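Local coordinates for L-fuculose phosphate aldolase (Streptococcus pneumoniae, PDB 4C24), which is a zinc-binding member of the class II aldolase family with the AraD-like fold, here assembled as a tetramer, at residues D24-N32 against I97-T105. Numbering follows the deposited sequence.
Sequences DLTKGTGGN and IHAHTTYAT. With ZN (zinc ion), chain B; SO4 (sulfate ion), chain E; SO4 (sulfate ion), chain D.
N32 and H98 pair their backbones both ways where strand 32-37 meets strand 95-99, antiparallel neighbours in the central sheet of this AraD-like class II aldolase. H98 N gives to N32 O (2.8 Å), and N32 N returns a bond to H98 O (2.9 Å). The two side chains share one face of the sheet: N32 OD1 comes to the edge of the imidazole but takes its hydrogen bond from H83, while ND2 donates to a sulfate oxygen. H98 swings its ring away from its own N (chi1 164°), and NE2 binds zinc at 2.0 Å while ND1 is tied to I162 O. H100 NE2, H160 and a water complete the zinc shell; that water also donates to G30 O (3.0 Å). The type II turn G28-G31 closes with G31 N to G28 O and brings T29 O over a face of the H100 ring. Further along, waters bridge the two segments. One accepts from H100 N and donates to T29 O, a second donates to H100 O, and both are hydrogen-bonded to T26 OG1; the same oxygen accepts from G28 N in an ST turn. A third takes T102 N at 2.8 Å and gives to L25 O at 2.7 Å.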
ATOM      1  N   ASP A  24      -6.818  -6.662  -3.114  1.00 20.52           N
ATOM      2  CA  ASP A  24      -7.017  -5.391  -2.414  1.00 21.24           C
ATOM      3  C   ASP A  24      -7.613  -4.281  -3.280  1.00 20.74           C
ATOM      4  O   ASP A  24      -7.411  -3.086  -3.015  1.00 23.04           O
ATOM      5  CB  ASP A  24      -5.731  -4.892  -1.745  1.00 23.10           C
ATOM      6  CG  ASP A  24      -6.013  -3.963  -0.574  1.00 27.05           C
ATOM      7  OD1 ASP A  24      -7.049  -4.138   0.114  1.00 34.74           O
ATOM      8  OD2 ASP A  24      -5.190  -3.049  -0.343  1.00 35.42           O
ATOM      9  N   LEU A  25      -8.368  -4.659  -4.296  1.00 18.25           N
ATOM     10  CA  LEU A  25      -9.154  -3.649  -5.020  1.00 18.31           C
ATOM     11  C   LEU A  25     -10.259  -3.084  -4.133  1.00 22.35           C
ATOM     12  O   LEU A  25     -10.545  -1.885  -4.167  1.00 23.30           O
ATOM     13  CB  LEU A  25      -9.741  -4.218  -6.307  1.00 18.67           C
ATOM     14  CG  LEU A  25      -8.791  -4.196  -7.494  1.00 18.77           C
ATOM     15  CD1 LEU A  25      -9.340  -5.098  -8.598  1.00 21.99           C
ATOM     16  CD2 LEU A  25      -8.572  -2.759  -7.999  1.00 21.17           C
ATOM     17  N   THR A  26     -10.893  -3.941  -3.336  1.00 23.30           N
ATOM     18  CA  THR A  26     -11.926  -3.486  -2.406  1.00 22.71           C
ATOM     19  C   THR A  26     -11.975  -4.416  -1.205  1.00 27.31           C
ATOM     20  O   THR A  26     -11.434  -5.514  -1.262  1.00 34.45           O
ATOM     21  CB  THR A  26     -13.305  -3.358  -3.104  1.00 24.32           C
ATOM     22  OG1 THR A  26     -14.298  -2.934  -2.161  1.00 30.02           O
ATOM     23  CG2 THR A  26     -13.732  -4.673  -3.711  1.00 27.75           C
ATOM     24  N   LYS A  27     -12.596  -3.964  -0.121  1.00 31.20           N
ATOM     25  CA  LYS A  27     -12.888  -4.836   1.014  1.00 34.34           C
ATOM     26  C   LYS A  27     -14.160  -5.665   0.770  1.00 34.26           C
ATOM     27  O   LYS A  27     -14.425  -6.637   1.481  1.00 39.35           O
ATOM     28  CB  LYS A  27     -13.021  -4.014   2.298  1.00 40.83           C
ATOM     29  N   GLY A  28     -14.935  -5.274  -0.243  1.00 32.65           N
ATOM     30  CA  GLY A  28     -16.191  -5.941  -0.584  1.00 32.38           C
ATOM     31  C   GLY A  28     -17.469  -5.186  -0.264  1.00 28.05           C
ATOM     32  O   GLY A  28     -18.505  -5.402  -0.902  1.00 24.27           O
ATOM     33  N   THR A  29     -17.412  -4.302   0.726  1.00 28.66           N
ATOM     34  CA  THR A  29     -18.620  -3.617   1.178  1.00 25.71           C
ATOM     35  C   THR A  29     -19.180  -2.758   0.052  1.00 25.38           C
ATOM     36  O   THR A  29     -18.437  -2.021  -0.612  1.00 25.89           O
ATOM     37  CB  THR A  29     -18.376  -2.750   2.436  1.00 31.31           C
ATOM     38  OG1 THR A  29     -17.631  -1.575   2.085  1.00 42.14           O
ATOM     39  CG2 THR A  29     -17.631  -3.549   3.519  1.00 29.33           C
ATOM     40  N   GLY A  30     -20.482  -2.897  -0.183  1.00 24.34           N
ATOM     41  CA  GLY A  30     -21.172  -2.169  -1.239  1.00 25.27           C
ATOM     42  C   GLY A  30     -20.818  -2.618  -2.645  1.00 20.81           C
ATOM     43  O   GLY A  30     -21.334  -2.050  -3.604  1.00 24.73           O
ATOM     44  N   GLY A  31     -19.947  -3.632  -2.760  1.00 19.88           N
ATOM     45  CA  GLY A  31     -19.503  -4.167  -4.051  1.00 18.30           C
ATOM     46  C   GLY A  31     -20.356  -5.344  -4.473  1.00 16.27           C
ATOM     47  O   GLY A  31     -20.981  -5.997  -3.639  1.00 18.93           O
ATOM     48  N   ASN A  32     -20.413  -5.601  -5.769  1.00 14.27           N
ATOM     49  CA  ASN A  32     -21.311  -6.670  -6.271  1.00 12.58           C
ATOM     50  C   ASN A  32     -20.891  -7.109  -7.653  1.00 13.77           C
ATOM     51  O   ASN A  32     -20.240  -6.378  -8.387  1.00 15.18           O
ATOM     52  CB  ASN A  32     -22.816  -6.303  -6.206  1.00 15.56           C
ATOM     53  CG  ASN A  32     -23.050  -4.804  -6.240  1.00 15.21           C
ATOM     54  OD1 ASN A  32     -23.064  -4.212  -7.312  1.00 17.90           O
ATOM     55  ND2 ASN A  32     -23.227  -4.194  -5.067  1.00 16.93           N
ATOM     56  N   ILE A  97     -19.055  -5.806 -12.801  1.00 12.71           N
ATOM     57  CA  ILE A  97     -18.541  -5.708 -11.465  1.00 13.10           C
ATOM     58  C   ILE A  97     -18.704  -4.295 -10.987  1.00 12.39           C
ATOM     59  O   ILE A  97     -18.366  -3.347 -11.740  1.00 15.38           O
ATOM     60  CB  ILE A  97     -17.053  -6.106 -11.395  1.00 13.27           C
ATOM     61  CG1 ILE A  97     -16.887  -7.595 -11.808  1.00 14.08           C
ATOM     62  CG2 ILE A  97     -16.500  -5.831 -10.000  1.00 13.95           C
ATOM     63  CD1 ILE A  97     -15.444  -8.054 -11.857  1.00 15.37           C
ATOM     64  N   HIS A  98     -19.249  -4.149  -9.784  1.00 11.89           N
ATOM     65  CA  HIS A  98     -19.285  -2.848  -9.092  1.00 12.80           C
ATOM     66  C   HIS A  98     -18.398  -2.937  -7.864  1.00 12.80           C
ATOM     67  O   HIS A  98     -18.451  -3.915  -7.077  1.00 14.96           O
ATOM     68  CB  HIS A  98     -20.714  -2.485  -8.725  1.00 14.90           C
ATOM     69  CG  HIS A  98     -20.833  -1.394  -7.696  1.00 15.66           C
ATOM     70  ND1 HIS A  98     -20.430  -0.098  -7.942  1.00 14.67           N
ATOM     71  CD2 HIS A  98     -21.307  -1.408  -6.426  1.00 13.90           C
ATOM     72  CE1 HIS A  98     -20.646   0.634  -6.863  1.00 14.90           C
ATOM     73  NE2 HIS A  98     -21.200  -0.125  -5.931  1.00 12.87           N
ATOM     74  N   ALA A  99     -17.551  -1.928  -7.680  1.00 12.94           N
ATOM     75  CA  ALA A  99     -16.630  -1.927  -6.582  1.00 12.81           C
ATOM     76  C   ALA A  99     -16.434  -0.535  -6.032  1.00 12.29           C
ATOM     77  O   ALA A  99     -16.642   0.426  -6.765  1.00 15.62           O
ATOM     78  CB  ALA A  99     -15.292  -2.510  -7.010  1.00 14.57           C
ATOM     79  N   HIS A 100     -16.075  -0.435  -4.766  1.00 12.09           N
ATOM     80  CA  HIS A 100     -15.646   0.839  -4.167  1.00 12.43           C
ATOM     81  C   HIS A 100     -14.141   0.747  -4.081  1.00 14.89           C
ATOM     82  O   HIS A 100     -13.586   0.241  -3.097  1.00 20.00           O
ATOM     83  CB  HIS A 100     -16.262   1.028  -2.787  1.00 14.63           C
ATOM     84  CG  HIS A 100     -17.765   0.987  -2.772  1.00 13.96           C
ATOM     85  ND1 HIS A 100     -18.501   1.377  -1.681  1.00 15.16           N
ATOM     86  CD2 HIS A 100     -18.662   0.606  -3.718  1.00 14.22           C
ATOM     87  CE1 HIS A 100     -19.793   1.188  -1.937  1.00 14.41           C
ATOM     88  NE2 HIS A 100     -19.913   0.757  -3.183  1.00 14.26           N
ATOM     89  N   THR A 101     -13.471   1.126  -5.162  1.00 13.23           N
ATOM     90  CA  THR A 101     -12.023   1.064  -5.183  1.00 14.79           C
ATOM     91  C   THR A 101     -11.413   2.340  -4.577  1.00 15.68           C
ATOM     92  O   THR A 101     -12.111   3.111  -3.884  1.00 18.58           O
ATOM     93  CB  THR A 101     -11.507   0.756  -6.593  1.00 14.27           C
ATOM     94  OG1 THR A 101     -11.809   1.873  -7.441  1.00 17.59           O
ATOM     95  CG2 THR A 101     -12.123  -0.548  -7.147  1.00 18.16           C
ATOM     96  N   THR A 102     -10.120   2.540  -4.760  1.00 12.16           N
ATOM     97  CA  THR A 102      -9.526   3.738  -4.157  1.00 11.63           C
ATOM     98  C   THR A 102      -9.543   4.969  -5.066  1.00 12.13           C
ATOM     99  O   THR A 102     -10.398   5.858  -4.874  1.00 11.59           O
ATOM    100  CB  THR A 102      -8.122   3.467  -3.627  1.00 12.82           C
ATOM    101  OG1 THR A 102      -8.203   2.346  -2.747  1.00 15.12           O
ATOM    102  CG2 THR A 102      -7.580   4.690  -2.871  1.00 14.03           C
ATOM    103  N   TYR A 103      -8.630   5.030  -6.030  1.00 11.79           N
ATOM    104  CA  TYR A 103      -8.493   6.280  -6.808  1.00 11.01           C
ATOM    105  C   TYR A 103      -9.627   6.522  -7.765  1.00 10.73           C
ATOM    106  O   TYR A 103      -9.943   7.698  -8.065  1.00 11.25           O
ATOM    107  CB  TYR A 103      -7.121   6.368  -7.470  1.00 11.23           C
ATOM    108  CG  TYR A 103      -6.033   6.594  -6.466  1.00 12.14           C
ATOM    109  CD1 TYR A 103      -5.430   5.528  -5.798  1.00 12.94           C
ATOM    110  CD2 TYR A 103      -5.616   7.884  -6.132  1.00 11.78           C
ATOM    111  CE1 TYR A 103      -4.433   5.734  -4.864  1.00 12.89           C
ATOM    112  CE2 TYR A 103      -4.614   8.107  -5.210  1.00 11.79           C
ATOM    113  CZ  TYR A 103      -4.028   7.025  -4.552  1.00 11.28           C
ATOM    114  OH  TYR A 103      -3.024   7.235  -3.632  1.00 12.82           O
ATOM    115  N   ALA A 104     -10.240   5.479  -8.295  1.00 10.79           N
ATOM    116  CA  ALA A 104     -11.434   5.638  -9.099  1.00 11.46           C
ATOM    117  C   ALA A 104     -12.526   6.305  -8.266  1.00 11.88           C
ATOM    118  O   ALA A 104     -13.241   7.165  -8.767  1.00 11.98           O
ATOM    119  CB  ALA A 104     -11.866   4.309  -9.696  1.00 14.91           C
ATOM    120  N   THR A 105     -12.624   5.957  -6.994  1.00 11.46           N
ATOM    121  CA  THR A 105     -13.631   6.538  -6.122  1.00 11.83           C
ATOM    122  C   THR A 105     -13.241   7.959  -5.746  1.00 11.60           C
ATOM    123  O   THR A 105     -14.126   8.795  -5.630  1.00 12.42           O
ATOM    124  CB  THR A 105     -13.839   5.664  -4.891  1.00 12.57           C
ATOM    125  OG1 THR A 105     -14.284   4.392  -5.351  1.00 14.54           O
ATOM    126  CG2 THR A 105     -14.887   6.252  -3.956  1.00 13.25           C
TER
HETATM  127 ZN    ZN B 301     -21.664   0.489  -4.101  1.00 15.82          ZN
HETATM  128  S   SO4 E1208     -24.682  -4.993  -1.643  1.00 22.33           S
HETATM  129  O1  SO4 E1208     -26.136  -4.955  -1.380  1.00 23.50           O
HETATM  130  O2  SO4 E1208     -24.249  -3.602  -1.812  1.00 27.44           O
HETATM  131  O3  SO4 E1208     -24.105  -5.633  -0.444  1.00 26.91           O
HETATM  132  O4  SO4 E1208     -24.376  -5.740  -2.883  1.00 21.30           O
HETATM  133  S   SO4 D1207      -3.961   2.021  -2.876  0.50 20.92           S
HETATM  134  O1  SO4 D1207      -5.390   1.691  -2.714  0.50 24.33           O
HETATM  135  O2  SO4 D1207      -3.196   0.850  -2.385  0.50 24.65           O
HETATM  136  O3  SO4 D1207      -3.730   2.218  -4.316  0.50 17.50           O
HETATM  137  O4  SO4 D1207      -3.638   3.241  -2.105  0.50 24.04           O
HETATM  138  O   HOH W   1      -8.748   0.085  -4.793  1.00 19.98           O
HETATM  139  O   HOH W   2     -16.742  -2.614  -3.028  1.00 20.97           O
HETATM  140  O   HOH W   3     -13.644  -0.890  -0.688  1.00 30.23           O
HETATM  141  O   HOH W   4     -23.532  -0.048  -3.338  1.00 25.08           O